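Local coordinates for tripeptidase (Staphylococcus aureus subsp. aureus, PDB 3RZA), which probably cleaves tripeptides as a metal-dependent peptidase of the M20/M25/M40 family, with zinc and calcium ions bound in this crystal, at residues I49-E52 with K53-L57; E63-A66 with A67-P70; V160-E163 with S164-G168; E171-S174 with E175-D178; G345-I348 with N349-I353. All blocks are in the same frame, centred on the assembly; numbering follows the deposited sequence.

Contact 1 of 5, residues I49-E52 with K53-L57; sequences ILKE and KFIAL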
loop_
_atom_site.group_PDB
_atom_site.type_symbol
_atom_site.label_atom_id
_atom_site.label_comp_id
_atom_site.label_asym_id
_atom_site.label_seq_id
_atom_site.Cartn_x
_atom_site.Cartn_y
_atom_site.Cartn_z
ATOM N N ILE A 49 -40.560 4.181 -4.130
ATOM C CA ILE A 49 -41.213 4.941 -3.032
ATOM C C ILE A 49 -41.293 6.447 -3.359
ATOM O O ILE A 49 -42.353 7.057 -3.220
ATOM C CB ILE A 49 -40.511 4.718 -1.671
ATOM C CG1 ILE A 49 -40.681 3.243 -1.195
ATOM C CG2 ILE A 49 -41.064 5.657 -0.648
ATOM C CD1 ILE A 49 -39.797 2.845 0.027
ATOM N N LEU A 50 -40.196 7.014 -3.853
ATOM C CA LEU A 50 -40.183 8.398 -4.310
ATOM C C LEU A 50 -41.101 8.647 -5.500
ATOM O O LEU A 50 -41.817 9.641 -5.511
ATOM C CB LEU A 50 -38.765 8.867 -4.653
ATOM C CG LEU A 50 -37.827 9.155 -3.500
ATOM C CD1 LEU A 50 -36.428 9.291 -4.028
ATOM C CD2 LEU A 50 -38.221 10.409 -2.771
ATOM N N LYS A 51 -41.058 7.762 -6.492
ATOM C CA LYS A 51 -41.942 7.845 -7.661
ATOM C C LYS A 51 -43.401 8.020 -7.257
ATOM O O LYS A 51 -44.055 8.948 -7.739
ATOM C CB LYS A 51 -41.792 6.615 -8.569
ATOM C CG LYS A 51 -42.772 6.588 -9.763
ATOM C CD LYS A 51 -42.407 5.517 -10.780
ATOM C CE LYS A 51 -43.146 5.750 -12.093
ATOM N NZ LYS A 51 -42.847 4.719 -13.102
ATOM N N GLU A 52 -43.889 7.164 -6.354
ATOM C CA GLU A 52 -45.290 7.263 -5.876
ATOM C C GLU A 52 -45.617 8.577 -5.157
ATOM O O GLU A 52 -46.736 9.073 -5.274
ATOM C CB GLU A 52 -45.646 6.126 -4.917
ATOM C CG GLU A 52 -45.653 4.679 -5.490
ATOM C CD GLU A 52 -46.397 4.527 -6.792
ATOM O OE1 GLU A 52 -47.494 5.115 -6.945
ATOM O OE2 GLU A 52 -45.880 3.817 -7.678
ATOM N N LYS A 53 -44.660 9.105 -4.391
ATOM C CA LYS A 53 -44.830 10.406 -3.748
ATOM C C LYS A 53 -45.020 11.528 -4.776
ATOM O O LYS A 53 -45.904 12.352 -4.607
ATOM C CB LYS A 53 -43.672 10.730 -2.813
ATOM C CG LYS A 53 -43.673 9.877 -1.573
ATOM C CD LYS A 53 -42.565 10.223 -0.608
ATOM C CE LYS A 53 -42.587 9.276 0.601
ATOM N NZ LYS A 53 -43.812 9.450 1.437
ATOM N N PHE A 54 -44.222 11.518 -5.847
ATOM C CA PHE A 54 -44.318 12.567 -6.887
ATOM C C PHE A 54 -45.599 12.464 -7.711
ATOM O O PHE A 54 -46.253 13.484 -7.941
ATOM C CB PHE A 54 -43.053 12.609 -7.790
ATOM C CG PHE A 54 -41.888 13.278 -7.138
ATOM C CD1 PHE A 54 -41.877 14.664 -6.973
ATOM C CD2 PHE A 54 -40.815 12.537 -6.644
ATOM C CE1 PHE A 54 -40.807 15.306 -6.344
ATOM C CE2 PHE A 54 -39.747 13.161 -6.017
ATOM C CZ PHE A 54 -39.739 14.553 -5.863
ATOM N N ILE A 55 -45.973 11.242 -8.099
ATOM C CA ILE A 55 -47.238 10.986 -8.810
ATOM C C ILE A 55 -48.450 11.384 -7.962
ATOM O O ILE A 55 -49.321 12.099 -8.443
ATOM C CB ILE A 55 -47.409 9.506 -9.225
ATOM C CG1 ILE A 55 -46.363 9.084 -10.252
ATOM C CG2 ILE A 55 -48.808 9.271 -9.856
ATOM C CD1 ILE A 55 -46.381 7.583 -10.543
ATOM N N ALA A 56 -48.478 10.948 -6.699
ATOM C CA ALA A 56 -49.555 11.323 -5.753
ATOM C C ALA A 56 -49.731 12.854 -5.566
ATOM O O ALA A 56 -50.839 13.318 -5.293
ATOM C CB ALA A 56 -49.325 10.656 -4.406
ATOM N N LEU A 57 -48.642 13.619 -5.727
ATOM C CA LEU A 57 -48.680 15.104 -5.708
ATOM C C LEU A 57 -49.111 15.757 -7.059
ATOM O O LEU A 57 -49.134 16.982 -7.150
ATOM C CB LEU A 57 -47.307 15.669 -5.251
ATOM C CG LEU A 57 -46.929 15.417 -3.778
ATOM C CD1 LEU A 57 -45.473 15.653 -3.548
ATOM C CD2 LEU A 57 -47.745 16.297 -2.855
#

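Contact 2 of 5, residues E63-A66 with A67-P70; sequences EDEA and AKHP. With CA (calcium ion), chain E.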
loop_
_atom_site.group_PDB
_atom_site.type_symbol
_atom_site.label_atom_id
_atom_site.label_comp_id
_atom_site.label_asym_id
_atom_site.label_seq_id
_atom_site.Cartn_x
_atom_site.Cartn_y
_atom_site.Cartn_z
ATOM N N GLU A 63 -39.334 7.662 -16.359
ATOM C CA GLU A 63 -38.077 7.029 -15.972
ATOM C C GLU A 63 -37.237 6.883 -17.225
ATOM O O GLU A 63 -37.769 6.586 -18.277
ATOM C CB GLU A 63 -38.312 5.622 -15.415
ATOM C CG GLU A 63 -39.159 5.556 -14.174
ATOM C CD GLU A 63 -39.130 4.187 -13.510
ATOM O OE1 GLU A 63 -38.031 3.618 -13.300
ATOM O OE2 GLU A 63 -40.215 3.670 -13.198
ATOM N N ASP A 64 -35.925 7.028 -17.088
ATOM C CA ASP A 64 -34.987 6.708 -18.182
ATOM C C ASP A 64 -34.533 5.227 -18.030
ATOM O O ASP A 64 -35.272 4.421 -17.441
ATOM C CB ASP A 64 -33.840 7.752 -18.219
ATOM C CG ASP A 64 -32.944 7.719 -16.996
ATOM O OD1 ASP A 64 -33.002 6.786 -16.170
ATOM O OD2 ASP A 64 -32.184 8.670 -16.853
ATOM N N GLU A 65 -33.344 4.881 -18.528
ATOM C CA GLU A 65 -32.817 3.515 -18.442
ATOM C C GLU A 65 -31.436 3.460 -17.771
ATOM O O GLU A 65 -30.586 2.630 -18.134
ATOM C CB GLU A 65 -32.774 2.893 -19.845
ATOM C CG GLU A 65 -34.129 2.887 -20.568
ATOM C CD GLU A 65 -34.121 2.084 -21.887
ATOM O OE1 GLU A 65 -33.121 1.400 -22.184
ATOM O OE2 GLU A 65 -35.136 2.142 -22.628
ATOM N N ALA A 66 -31.243 4.304 -16.755
ATOM C CA ALA A 66 -29.995 4.335 -15.972
ATOM C C ALA A 66 -29.712 3.023 -15.223
ATOM O O ALA A 66 -28.565 2.666 -15.060
ATOM C CB ALA A 66 -30.023 5.492 -14.993
ATOM N N ALA A 67 -30.761 2.307 -14.798
ATOM C CA ALA A 67 -30.607 1.014 -14.088
ATOM C C ALA A 67 -29.775 -0.044 -14.840
ATOM O O ALA A 67 -29.172 -0.906 -14.200
ATOM C CB ALA A 67 -32.006 0.424 -13.686
ATOM N N LYS A 68 -29.741 0.026 -16.176
ATOM C CA LYS A 68 -28.864 -0.839 -17.006
ATOM C C LYS A 68 -27.357 -0.702 -16.727
ATOM O O LYS A 68 -26.603 -1.635 -16.986
ATOM C CB LYS A 68 -29.100 -0.567 -18.504
ATOM C CG LYS A 68 -30.450 -1.068 -19.041
ATOM C CD LYS A 68 -30.547 -0.881 -20.557
ATOM C CE LYS A 68 -29.797 -1.973 -21.333
ATOM N NZ LYS A 68 -29.771 -1.708 -22.812
ATOM N N HIS A 69 -26.932 0.471 -16.258
ATOM C CA HIS A 69 -25.563 0.695 -15.865
ATOM C C HIS A 69 -25.257 -0.185 -14.643
ATOM O O HIS A 69 -26.023 -0.175 -13.691
ATOM C CB HIS A 69 -25.343 2.176 -15.524
ATOM C CG HIS A 69 -23.905 2.562 -15.408
ATOM N ND1 HIS A 69 -23.118 2.187 -14.339
ATOM C CD2 HIS A 69 -23.101 3.269 -16.240
ATOM C CE1 HIS A 69 -21.891 2.639 -14.523
ATOM N NE2 HIS A 69 -21.859 3.313 -15.659
ATOM N N PRO A 70 -24.151 -0.967 -14.680
ATOM C CA PRO A 70 -23.937 -1.958 -13.627
ATOM C C PRO A 70 -23.570 -1.398 -12.243
ATOM O O PRO A 70 -23.621 -2.139 -11.277
ATOM C CB PRO A 70 -22.779 -2.790 -14.183
ATOM C CG PRO A 70 -21.974 -1.805 -14.936
ATOM C CD PRO A 70 -23.012 -0.951 -15.627
HETATM CA CA CA E . -27.842 -1.964 -12.575
HETATM O O HOH W 1 -27.052 -3.713 -14.341
HETATM O O HOH W 2 -26.278 -2.669 -11.023
HETATM O O HOH W 3 -30.022 -3.156 -11.997
#

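Contact 3 of 5, residues V160-E163 with S164-G168; sequences VGEE and SGLIG. With CA (calcium ion), chain D.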
loop_
_atom_site.group_PDB
_atom_site.type_symbol
_atom_site.label_atom_id
_atom_site.label_comp_id
_atom_site.label_asym_id
_atom_site.label_seq_id
_atom_site.Cartn_x
_atom_site.Cartn_y
_atom_site.Cartn_z
ATOM N N VAL A 160 -29.781 9.030 -9.555
ATOM C CA VAL A 160 -29.168 7.894 -8.856
ATOM C C VAL A 160 -27.667 8.045 -9.048
ATOM O O VAL A 160 -27.218 8.842 -9.889
ATOM C CB VAL A 160 -29.639 6.570 -9.416
ATOM C CG1 VAL A 160 -31.099 6.277 -8.957
ATOM C CG2 VAL A 160 -29.515 6.545 -10.955
ATOM N N GLY A 161 -26.889 7.380 -8.201
ATOM C CA GLY A 161 -25.457 7.326 -8.364
ATOM C C GLY A 161 -24.674 8.621 -8.344
ATOM O O GLY A 161 -23.554 8.639 -8.837
ATOM N N GLU A 162 -25.233 9.705 -7.791
ATOM C CA GLU A 162 -24.487 10.956 -7.695
ATOM C C GLU A 162 -23.192 10.779 -6.903
ATOM O O GLU A 162 -22.158 11.314 -7.295
ATOM C CB GLU A 162 -25.339 12.086 -7.105
ATOM C CG GLU A 162 -24.736 13.518 -7.264
ATOM C CD GLU A 162 -23.784 13.987 -6.123
ATOM O OE1 GLU A 162 -23.570 13.293 -5.086
ATOM O OE2 GLU A 162 -23.243 15.089 -6.272
ATOM N N GLU A 163 -23.262 9.973 -5.850
ATOM C CA GLU A 163 -22.118 9.688 -4.983
ATOM C C GLU A 163 -21.133 8.664 -5.527
ATOM O O GLU A 163 -20.137 8.430 -4.891
ATOM C CB GLU A 163 -22.607 9.200 -3.605
ATOM C CG GLU A 163 -23.569 10.117 -2.907
ATOM C CD GLU A 163 -22.938 11.339 -2.352
ATOM O OE1 GLU A 163 -21.796 11.727 -2.708
ATOM O OE2 GLU A 163 -23.583 11.964 -1.486
ATOM N N SER A 164 -21.428 8.048 -6.677
ATOM C CA SER A 164 -20.469 7.226 -7.428
ATOM C C SER A 164 -19.783 7.994 -8.595
ATOM O O SER A 164 -19.181 7.359 -9.463
ATOM C CB SER A 164 -21.171 5.980 -7.989
ATOM O OG SER A 164 -21.870 5.292 -6.997
ATOM N N GLY A 165 -19.850 9.334 -8.597
ATOM C CA GLY A 165 -19.251 10.157 -9.651
ATOM C C GLY A 165 -20.255 10.658 -10.675
ATOM O O GLY A 165 -19.985 10.610 -11.882
ATOM N N LEU A 166 -21.410 11.147 -10.192
ATOM C CA LEU A 166 -22.445 11.774 -11.040
ATOM C C LEU A 166 -22.961 10.833 -12.154
ATOM O O LEU A 166 -23.360 11.294 -13.226
ATOM C CB LEU A 166 -21.919 13.084 -11.642
ATOM C CG LEU A 166 -21.116 14.019 -10.730
ATOM C CD1 LEU A 166 -20.672 15.238 -11.520
ATOM C CD2 LEU A 166 -21.919 14.428 -9.496
ATOM N N ILE A 167 -22.967 9.523 -11.867
ATOM C CA ILE A 167 -23.145 8.498 -12.883
ATOM C C ILE A 167 -24.585 8.471 -13.425
ATOM O O ILE A 167 -24.781 8.289 -14.630
ATOM C CB ILE A 167 -22.762 7.065 -12.350
ATOM C CG1 ILE A 167 -21.295 6.994 -11.919
ATOM C CG2 ILE A 167 -23.011 6.016 -13.403
ATOM C CD1 ILE A 167 -20.262 7.224 -13.069
ATOM N N GLY A 168 -25.576 8.666 -12.550
ATOM C CA GLY A 168 -26.973 8.787 -12.995
ATOM C C GLY A 168 -27.209 10.004 -13.873
ATOM O O GLY A 168 -27.824 9.880 -14.942
HETATM CA CA CA D . -22.445 13.781 -0.999
HETATM O O HOH W 4 -23.091 15.533 -2.754
#

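Contact 4 of 5, residues E171-S174 with E175-D178; sequences ELNS and ELLD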
loop_
_atom_site.group_PDB
_atom_site.type_symbol
_atom_site.label_atom_id
_atom_site.label_comp_id
_atom_site.label_asym_id
_atom_site.label_seq_id
_atom_site.Cartn_x
_atom_site.Cartn_y
_atom_site.Cartn_z
ATOM N N GLU A 171 -25.918 9.182 -17.254
ATOM C CA GLU A 171 -26.818 8.258 -17.984
ATOM C C GLU A 171 -28.195 8.856 -18.264
ATOM O O GLU A 171 -29.018 8.215 -18.917
ATOM C CB GLU A 171 -26.970 6.955 -17.183
ATOM C CG GLU A 171 -25.669 6.151 -17.051
ATOM C CD GLU A 171 -25.239 5.499 -18.361
ATOM O OE1 GLU A 171 -26.046 4.739 -18.929
ATOM O OE2 GLU A 171 -24.101 5.740 -18.811
ATOM N N LEU A 172 -28.437 10.078 -17.786
ATOM C CA LEU A 172 -29.716 10.759 -17.962
ATOM C C LEU A 172 -30.094 10.936 -19.451
ATOM O O LEU A 172 -29.281 11.396 -20.263
ATOM C CB LEU A 172 -29.685 12.125 -17.257
ATOM C CG LEU A 172 -30.958 12.836 -16.851
ATOM C CD1 LEU A 172 -31.797 11.990 -15.897
ATOM C CD2 LEU A 172 -30.553 14.140 -16.184
ATOM N N ASN A 173 -31.295 10.484 -19.811
ATOM C CA ASN A 173 -31.869 10.792 -21.111
ATOM C C ASN A 173 -32.250 12.279 -21.148
ATOM O O ASN A 173 -33.278 12.668 -20.619
ATOM C CB ASN A 173 -33.081 9.903 -21.379
ATOM C CG ASN A 173 -33.639 10.063 -22.779
ATOM O OD1 ASN A 173 -33.165 10.874 -23.594
ATOM N ND2 ASN A 173 -34.653 9.264 -23.078
ATOM N N SER A 174 -31.432 13.086 -21.825
ATOM C CA SER A 174 -31.639 14.534 -21.887
ATOM C C SER A 174 -32.876 14.962 -22.675
ATOM O O SER A 174 -33.314 16.088 -22.540
ATOM C CB SER A 174 -30.396 15.229 -22.474
ATOM O OG SER A 174 -30.245 14.958 -23.854
ATOM N N GLU A 175 -33.421 14.079 -23.508
ATOM C CA GLU A 175 -34.671 14.368 -24.219
ATOM C C GLU A 175 -35.931 14.350 -23.332
ATOM O O GLU A 175 -36.960 14.882 -23.727
ATOM C CB GLU A 175 -34.815 13.449 -25.431
ATOM C CG GLU A 175 -33.820 13.845 -26.528
ATOM C CD GLU A 175 -33.665 12.807 -27.593
ATOM O OE1 GLU A 175 -34.687 12.459 -28.243
ATOM O OE2 GLU A 175 -32.512 12.350 -27.800
ATOM N N LEU A 176 -35.835 13.775 -22.137
ATOM C CA LEU A 176 -36.859 13.940 -21.108
ATOM C C LEU A 176 -36.882 15.349 -20.481
ATOM O O LEU A 176 -37.887 15.715 -19.879
ATOM C CB LEU A 176 -36.696 12.877 -20.013
ATOM C CG LEU A 176 -36.869 11.414 -20.448
ATOM C CD1 LEU A 176 -36.465 10.441 -19.336
ATOM C CD2 LEU A 176 -38.314 11.130 -20.920
ATOM N N LEU A 177 -35.787 16.118 -20.606
ATOM C CA LEU A 177 -35.684 17.440 -19.991
ATOM C C LEU A 177 -36.312 18.511 -20.863
ATOM O O LEU A 177 -36.201 18.469 -22.077
ATOM C CB LEU A 177 -34.218 17.813 -19.712
ATOM C CG LEU A 177 -33.370 16.879 -18.839
ATOM C CD1 LEU A 177 -32.104 17.600 -18.393
ATOM C CD2 LEU A 177 -34.132 16.359 -17.621
ATOM N N ASP A 178 -36.948 19.486 -20.216
ATOM C CA ASP A 178 -37.583 20.615 -20.896
ATOM C C ASP A 178 -37.606 21.765 -19.891
ATOM O O ASP A 178 -38.573 21.906 -19.106
ATOM C CB ASP A 178 -38.999 20.237 -21.379
ATOM C CG ASP A 178 -39.694 21.360 -22.120
ATOM O OD1 ASP A 178 -39.014 22.191 -22.738
ATOM O OD2 ASP A 178 -40.940 21.397 -22.114
HETATM O O HOH W 5 -35.292 10.057 -26.087
#

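Contact 5 of 5, residues G345-I348 with N349-I353; sequences GSII and NTFGI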
loop_
_atom_site.group_PDB
_atom_site.type_symbol
_atom_site.label_atom_id
_atom_site.label_comp_id
_atom_site.label_asym_id
_atom_site.label_seq_id
_atom_site.Cartn_x
_atom_site.Cartn_y
_atom_site.Cartn_z
ATOM N N GLY A 345 -25.533 19.183 -11.287
ATOM C CA GLY A 345 -25.487 20.439 -12.016
ATOM C C GLY A 345 -24.322 20.620 -12.959
ATOM O O GLY A 345 -24.476 21.279 -13.971
ATOM N N SER A 346 -23.168 20.025 -12.628
ATOM C CA SER A 346 -21.991 20.020 -13.514
ATOM C C SER A 346 -22.270 19.276 -14.817
ATOM O O SER A 346 -21.766 19.670 -15.864
ATOM C CB SER A 346 -20.771 19.373 -12.834
ATOM O OG SER A 346 -20.449 19.960 -11.570
ATOM N N ILE A 347 -23.065 18.199 -14.743
ATOM C CA ILE A 347 -23.444 17.439 -15.922
ATOM C C ILE A 347 -24.577 18.112 -16.678
ATOM O O ILE A 347 -24.532 18.186 -17.916
ATOM C CB ILE A 347 -23.835 15.992 -15.575
ATOM C CG1 ILE A 347 -22.686 15.264 -14.858
ATOM C CG2 ILE A 347 -24.226 15.221 -16.846
ATOM C CD1 ILE A 347 -21.287 15.336 -15.582
ATOM N N ILE A 348 -25.571 18.617 -15.955
ATOM C CA ILE A 348 -26.784 19.158 -16.580
ATOM C C ILE A 348 -26.465 20.419 -17.386
ATOM O O ILE A 348 -27.001 20.595 -18.477
ATOM C CB ILE A 348 -27.913 19.471 -15.529
ATOM C CG1 ILE A 348 -28.349 18.189 -14.778
ATOM C CG2 ILE A 348 -29.128 20.209 -16.204
ATOM C CD1 ILE A 348 -29.576 17.546 -15.279
ATOM N N ASN A 349 -25.568 21.266 -16.858
ATOM C CA ASN A 349 -25.000 22.389 -17.634
ATOM C C ASN A 349 -24.470 22.001 -19.022
ATOM O O ASN A 349 -24.658 22.763 -19.961
ATOM C CB ASN A 349 -23.894 23.155 -16.844
ATOM C CG ASN A 349 -24.464 24.257 -15.927
ATOM O OD1 ASN A 349 -25.104 25.189 -16.396
ATOM N ND2 ASN A 349 -24.221 24.141 -14.614
ATOM N N THR A 350 -23.866 20.808 -19.163
ATOM C CA THR A 350 -23.391 20.320 -20.497
ATOM C C THR A 350 -24.513 20.020 -21.517
ATOM O O THR A 350 -24.247 19.943 -22.711
ATOM C CB THR A 350 -22.460 19.059 -20.418
ATOM O OG1 THR A 350 -23.244 17.867 -20.240
ATOM C CG2 THR A 350 -21.409 19.195 -19.299
ATOM N N PHE A 351 -25.750 19.868 -21.042
ATOM C CA PHE A 351 -26.941 19.813 -21.912
ATOM C C PHE A 351 -27.417 21.202 -22.401
ATOM O O PHE A 351 -28.391 21.274 -23.131
ATOM C CB PHE A 351 -28.141 19.112 -21.204
ATOM C CG PHE A 351 -27.816 17.783 -20.541
ATOM C CD1 PHE A 351 -26.796 16.934 -21.012
ATOM C CD2 PHE A 351 -28.590 17.351 -19.458
ATOM C CE1 PHE A 351 -26.538 15.696 -20.372
ATOM C CE2 PHE A 351 -28.337 16.116 -18.815
ATOM C CZ PHE A 351 -27.311 15.297 -19.270
ATOM N N GLY A 352 -26.773 22.291 -21.974
ATOM C CA GLY A 352 -27.180 23.652 -22.361
ATOM C C GLY A 352 -28.292 24.276 -21.527
ATOM O O GLY A 352 -28.853 25.275 -21.936
ATOM N N ILE A 353 -28.613 23.687 -20.366
ATOM C CA ILE A 353 -29.603 24.241 -19.436
ATOM C C ILE A 353 -28.820 24.916 -18.291
ATOM O O ILE A 353 -28.252 24.188 -17.460
ATOM C CB ILE A 353 -30.541 23.112 -18.846
ATOM C CG1 ILE A 353 -31.291 22.354 -19.960
ATOM C CG2 ILE A 353 -31.536 23.709 -17.876
ATOM C CD1 ILE A 353 -32.105 21.163 -19.453
#

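Contact 1 of 5, residues I49-E52 with K53-L57
Lys53 folds its aliphatic chain back beside Ile49, one turn earlier in the helix, so that the two side chains run side by side in the same direction. Lys53 CE comes to 4.1 Å from Ile49 CG2, and Lys53 CG lies 3.5 Å from Ile49 O. The last torsion turns NZ off the extended chain to a salt bridge with Glu32. Glu52 belongs to this turn mainly through its backbone: its O accepts Ala56 N at 2.9 Å, and Ala56 CB lies 3.2 Å from Glu52 O. Ile55 crosses Lys51 at a slant, with Ile55 CD1 3.8 Å from Lys51 CG. With CG anti to its backbone N (chi1 176°) and the chain straight beyond, Lys51 extends past Ile55 and carries NZ to a salt bridge with Glu63. In the backbone of the same pair, Ile55 N donates to Lys51 O at 3.0 Å, almost straight at 172°. Phe54 CD2 rests 3.3 Å from Leu50 O while the ring packs on Leu138 and Leu141 of helix 128-147. The i to i+4 bonds, with Leu50 and Phe54 buried and the lysine and glutamate side chains lying outward, are those of an amphipathic alpha-helix, here 46-56, laid against strands 60-63 and 77-81 and helix 128-147.

Contact 2 of 5, residues E63-A66 with A67-P70
Residues 66-69 curl so that two backbone oxygens, Ala67 O and His69 O, bind one calcium ion, at 2.4 Å and 2.8 Å from the metal, with no side chain of these two segments among its ligands. Leu72 O and three waters are also bound. Water 2, 2.3 Å from the calcium, gives a weak hydrogen bond to Pro70 O, so this second-shell carbonyl helps orient a first-shell water. The curl is closed by His69 N, which donates to Ala66 O at 3.0 Å, coming from 44° above the carbonyl plane in an i to i+3 bond of a 3-10 turn. The preceding bond of the same kind, from Lys68 N to Glu65 O, is weak at 3.4 Å. Before the turn, Asp64 OD1 accepts Ala66 N at 3.1 Å in an Asx turn, met from above its carboxylate plane, while OD2 reaches Asn76. Glu65 and Lys68 lie side by side on the outer surface, but their charged atoms stay 4.6 Å apart (Glu65 OE1 to Lys68 NZ), so any attraction between them acts at a distance. At chi1 -167° the His69 ring points opposite its backbone N, away from Ala66 and towards Ile167. The turn thus lies in the loop joining strand 60-63 to strand 77-81, with Ala66 and His69 packed against helix 167-171.

Contact 3 of 5, residues V160-E163 with S164-G168
Gly161 O is gripped by two backbone N-H groups, Ser164 N at 3.1 Å and Ile167 N at 3.2 Å, which approach from opposite faces of its carbonyl plane. One oxygen therefore fastens both the tight turn and the start of the following helix. The next carbonyl, Glu162 O, takes Leu166 N at 3.0 Å along a nearly straight N-H (167°), with a weaker bond from Gly165 N. Gly161, Gly165 and Leu166 all have positive phi, which lets the chain double back within so few residues. At its end Gly168 CA packs 3.1 Å from Val160 O as a CA-H...O contact.

Glu162 and Leu166 run side by side, pointing the same way. Leu166 CD2 touches Glu162 OE2 at 3.5 Å and so lines the carboxylate with a methyl group. Water 4, 2.6 Å from the calcium ion, also donates to Glu162 OE1. Glu163 bends at chi2 (-74°) and offers both carboxylate oxygens to the same calcium, with OE2 the closer at 2.2 Å; Asp129 and His366 complete the protein ligands. The Glu162 side chain is about 4 Å from a zinc ion held by His98, Asp129 and Asp186, so Asp129 serves both metals. An adjacent glutamate pair beside two metals is consistent with the active site of M20 peptidases, where relatives use such a pair as general base and metal ligand.

Contact 4 of 5, residues E171-S174 with E175-D178
Asn173 anchors the polar part of this turn with both its backbone and its side chain. Its O accepts Leu176 N at 3.2 Å, and its OD1 accepts Glu175 N, also at 3.2 Å, two residues on, which makes an Asx turn. Both donors stand above the respective carbonyl planes. One residue along, Leu177 N donates to Ser174 O at 3.1 Å, so successive three-residue bonds wind the chain into a short 3-10 turn. The Asn173 side chain leaves on the side opposite its own backbone N (chi1 -174°), which brings OD1 to Glu175 N.

A water joins the polar ends. Asn173 ND2 donates to water 5 at 3.2 Å, and that water gives a weak bond to Glu175 OE1. The amide and carboxylate planes are 80° apart, and the water bridges their polar ends.

Apolar contacts are few and long. Leu176 crosses Asn173 at about a right angle, its CD1 4.0 Å from Asn173 CB. Leu172 and Leu177 approach each other through Leu172 CD2 and Leu177 CD1 at 4.4 Å, and both also touch Val157 of strand 154-159 and Ile348.

The chemistry is thus divided: backbone and amide bonds set the turn's shape, water spans its exposed side, and Leu172, which is buried, rests with Leu177 against the strand and helix behind.

Contact 5 of 5, residues G345-I348 with N349-I353
Phe351 is the large bump here, its ring packed against the last turn of the helix, where Ile347 and Ile348 both meet it. Ile347 CG2 meets the ring at CZ, 3.9 Å away, while Ile348 CD1 reaches CE2 of Phe351 at 4.0 Å. Ile347 O stands over the centre of one ring face, 3.9 Å above its plane. The Phe351 CG, anti to the carbonyl carbon (chi1 -49°), folds the ring back over the preceding turn. Beyond it the chain reverses at Gly352, and Ile353 brings its CB to 4.2 Å from Ile348 CG2; Ile348 thus meets Phe351 with its CD1 end and Ile353 with its CG2 branch. A smaller bump, Thr350 CG2, sits 3.5 Å from Ser346 O.

Polar bonds fasten this shape. Ile347 O takes Thr350 OG1 at 2.7 Å in the carbonyl plane and, weakly, Thr350 N, while Phe351 N binds Ile348 O at 2.9 Å. Asn349 N closes the final full turn on Gly345 O, to which ND2 adds a weak bond; ND2 also reaches Ser355 O. Helix 344-348 thus ends in a compact turn before strand 355-359, with Ile347 and Thr350 against Pro309 of strand 299-312, Ile347 also on helix 167-171, and Ile348 and Ile353 on Tyr94 of strand 93-98.

How the contacts relate
All five contacts are local and follow one another in series, none crossing or enclosing another. From the N terminus, contact 1 is a stretch of helix 46-56; contact 2 curls the loop between strands 60-63 and 77-81, and the Lys51-Glu63 salt bridge ties that helix to the strand entering it. Contact 3 joins strand 154-159 to helix 167-171, and contact 4 turns the chain from that helix towards strand 181-184. Contact 5 leads from helix 344-348 into strand 355-359. In space, contact 2 packs on contacts 3 and 4, Leu166 of contact 3 meets Ile347, and Leu172 and Leu177 pack on Ile348, Phe351 and Ile353, joining contacts 4 and 5.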